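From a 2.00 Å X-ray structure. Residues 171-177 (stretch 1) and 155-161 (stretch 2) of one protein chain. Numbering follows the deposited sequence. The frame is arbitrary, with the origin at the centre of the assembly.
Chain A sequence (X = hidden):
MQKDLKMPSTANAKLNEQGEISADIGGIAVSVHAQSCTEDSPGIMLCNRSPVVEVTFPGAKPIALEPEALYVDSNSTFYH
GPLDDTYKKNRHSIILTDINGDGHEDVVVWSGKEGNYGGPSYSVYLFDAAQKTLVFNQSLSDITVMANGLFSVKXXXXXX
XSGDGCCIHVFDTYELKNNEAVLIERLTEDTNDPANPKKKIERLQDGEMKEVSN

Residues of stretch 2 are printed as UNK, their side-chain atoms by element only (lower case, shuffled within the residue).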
# COMPACT_ATOMS: atom_id res chain seq x y z
N PHE A 171 -9.21 -1.83 -14.38
CA PHE A 171 -9.20 -2.80 -13.29
C PHE A 171 -8.06 -3.77 -13.56
O PHE A 171 -8.11 -4.55 -14.50
CB PHE A 171 -10.53 -3.55 -13.19
CG PHE A 171 -11.72 -2.64 -13.02
CD1 PHE A 171 -12.09 -2.19 -11.76
CD2 PHE A 171 -12.48 -2.24 -14.12
CE1 PHE A 171 -13.18 -1.35 -11.60
CE2 PHE A 171 -13.57 -1.41 -13.96
CZ PHE A 171 -13.92 -0.97 -12.70
N ASP A 172 -7.02 -3.69 -12.73
CA ASP A 172 -5.81 -4.48 -12.90
C ASP A 172 -5.77 -5.64 -11.91
O ASP A 172 -6.15 -5.50 -10.75
CB ASP A 172 -4.57 -3.60 -12.70
CG ASP A 172 -4.28 -2.75 -13.89
OD1 ASP A 172 -4.81 -3.03 -14.98
OD2 ASP A 172 -3.49 -1.80 -13.78
N THR A 173 -5.30 -6.78 -12.40
CA THR A 173 -5.07 -7.95 -11.56
C THR A 173 -3.62 -8.38 -11.74
O THR A 173 -3.14 -8.54 -12.88
CB THR A 173 -6.05 -9.10 -11.87
OG1 THR A 173 -7.40 -8.69 -11.58
CG2 THR A 173 -5.72 -10.35 -11.06
N TYR A 174 -2.92 -8.52 -10.62
CA TYR A 174 -1.53 -8.93 -10.58
C TYR A 174 -1.48 -10.27 -9.87
O TYR A 174 -2.22 -10.50 -8.90
CB TYR A 174 -0.68 -7.94 -9.78
CG TYR A 174 -0.54 -6.59 -10.42
CD1 TYR A 174 -1.56 -5.64 -10.32
CD2 TYR A 174 0.60 -6.26 -11.14
CE1 TYR A 174 -1.44 -4.39 -10.92
CE2 TYR A 174 0.75 -5.02 -11.73
CZ TYR A 174 -0.28 -4.10 -11.63
OH TYR A 174 -0.13 -2.89 -12.24
N GLU A 175 -0.61 -11.15 -10.36
CA GLU A 175 -0.29 -12.38 -9.63
C GLU A 175 1.03 -12.13 -8.95
O GLU A 175 1.97 -11.61 -9.57
CB GLU A 175 -0.20 -13.58 -10.56
CG GLU A 175 0.10 -14.89 -9.86
CD GLU A 175 0.02 -16.09 -10.79
OE1 GLU A 175 -0.10 -15.91 -12.01
OE2 GLU A 175 0.10 -17.23 -10.29
N LEU A 176 1.11 -12.48 -7.67
CA LEU A 176 2.34 -12.32 -6.92
C LEU A 176 2.96 -13.69 -6.70
O LEU A 176 2.34 -14.54 -6.07
CB LEU A 176 2.08 -11.66 -5.57
CG LEU A 176 3.37 -11.37 -4.77
CD1 LEU A 176 4.07 -10.10 -5.26
CD2 LEU A 176 3.05 -11.25 -3.30
N LYS A 177 4.15 -13.88 -7.25
CA LYS A 177 4.93 -15.10 -7.03
C LYS A 177 6.34 -14.72 -6.65
O LYS A 177 7.05 -14.07 -7.43
CB LYS A 177 4.96 -15.98 -8.29
CG LYS A 177 3.58 -16.34 -8.82
CD LYS A 177 3.63 -17.31 -9.99
CE LYS A 177 3.88 -18.74 -9.53
NZ LYS A 177 3.09 -19.68 -10.36
N UNK A 155 -5.72 -14.20 -1.91
CA UNK A 155 -4.78 -15.29 -2.22
C UNK A 155 -3.48 -14.72 -2.76
O UNK A 155 -2.91 -13.81 -2.16
N UNK A 156 -3.04 -15.23 -3.91
CA UNK A 156 -1.86 -14.68 -4.58
C UNK A 156 -2.21 -13.63 -5.65
O UNK A 156 -1.36 -13.28 -6.48
o UNK A 156 -2.79 -16.48 -6.58
c UNK A 156 -1.57 -16.45 -6.39
n UNK A 156 -0.70 -17.00 -7.24
c UNK A 156 -0.98 -15.80 -5.15
N UNK A 157 -3.44 -13.13 -5.62
CA UNK A 157 -3.92 -12.12 -6.57
C UNK A 157 -4.08 -10.75 -5.90
O UNK A 157 -4.66 -10.65 -4.82
c UNK A 157 -5.26 -12.54 -7.19
c UNK A 157 -3.81 -15.37 -9.88
c UNK A 157 -5.18 -13.82 -8.02
s UNK A 157 -4.06 -13.65 -9.42
N UNK A 158 -3.58 -9.73 -6.57
CA UNK A 158 -3.67 -8.35 -6.12
C UNK A 158 -4.49 -7.54 -7.13
O UNK A 158 -4.22 -7.59 -8.33
c UNK A 158 -1.50 -8.02 -4.69
c UNK A 158 -1.37 -9.50 -4.35
c UNK A 158 -0.12 -7.39 -4.75
c UNK A 158 -2.27 -7.75 -5.99
N UNK A 159 -5.47 -6.79 -6.65
CA UNK A 159 -6.28 -5.96 -7.53
C UNK A 159 -6.10 -4.47 -7.23
O UNK A 159 -5.92 -4.07 -6.09
c UNK A 159 -7.78 -6.32 -7.44
o UNK A 159 -8.16 -6.41 -6.06
c UNK A 159 -8.05 -7.66 -8.10
N UNK A 160 -6.14 -3.67 -8.29
CA UNK A 160 -5.92 -2.22 -8.21
C UNK A 160 -6.76 -1.57 -9.31
O UNK A 160 -6.95 -2.16 -10.38
c UNK A 160 -4.44 -1.90 -8.42
o UNK A 160 -4.11 -0.57 -8.06
N UNK A 161 -7.29 -0.38 -9.04
CA UNK A 161 -8.08 0.33 -10.04
C UNK A 161 -7.42 1.64 -10.42
O UNK A 161 -6.78 2.30 -9.59
o UNK A 161 -9.54 1.62 -8.58
c UNK A 161 -10.17 -0.63 -9.00
c UNK A 161 -9.53 0.60 -9.58

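Position 155 has backbone atoms and nothing beyond CA. Its phi of 60° and psi of -128° lie where glycine is favoured. It makes no contact with stretch 1. It is G155.

Position 156 carries four side-chain atoms: two carbons, with one oxygen and one nitrogen on the second. A short chain ending in a flat amide is asparagine, N156. Its CA-to-CB bond points sideways, but its end comes nearer. ND2 of N156 gives a weak hydrogen bond to OE2 of E175, 3.2 Å with an angle of 123°. The backbone does better: N of L176 donates to O of N156 at 2.9 Å and 169°.

Position 157 has three carbons and a sulfur in an unbranched chain, with the sulfur third. This is methionine, M157. Its side chain lies on the same sheet face as those of T173 and E175. SD of M157 is 4.0 Å from CG2 of T173, and CE of M157 is 3.9 Å from CG of E175, so the chain end packs against both.

Position 158 has four carbons, forked at the second. That is leucine, L158, with chi1 m and chi2 p. Its CB lies 4.1 Å from CB of Y174, and its CD1 lies 4.2 Å from CB of L176. Its backbone pairs with Y174 in both directions: N of L158 to O of Y174, and N of Y174 to O of L158, each 2.8 Å.

Position 159 has one carbon bearing an oxygen and a second carbon. The branch at CB marks threonine, T159. Its CG2 is 3.7 Å from OG1 of T173.

Position 160 has one carbon, then one oxygen, and is serine, S160. Its side chain stays back: its nearest approach to stretch 1 is CB of S160 to CB of D172, 4.6 Å. The backbone makes the contact: N of D172 donates to O of S160 at 2.8 Å, and N of S160 to O of D172 at 3.1 Å.

Position 161 again has a carbon bearing one oxygen and one carbon: threonine, T161. Its CG2 lies 3.7 Å from CD1 of F171, oblique to the ring. Its OG1 is hydrogen-bonded elsewhere in the structure.

The strands run antiparallel, at 155°. Reciprocal backbone bonds join D172 with S160 and Y174 with L158. Between them, T173 and T159 form a non-hydrogen-bonded pair, where CA of T173 approaches O of L158 at 3.4 Å and CA of T159 approaches O of D172 at 3.3 Å. The backbone ladder sets the register; side-chain packing adds to it on both faces.

Stretch 2 (155-161) GNMLTST
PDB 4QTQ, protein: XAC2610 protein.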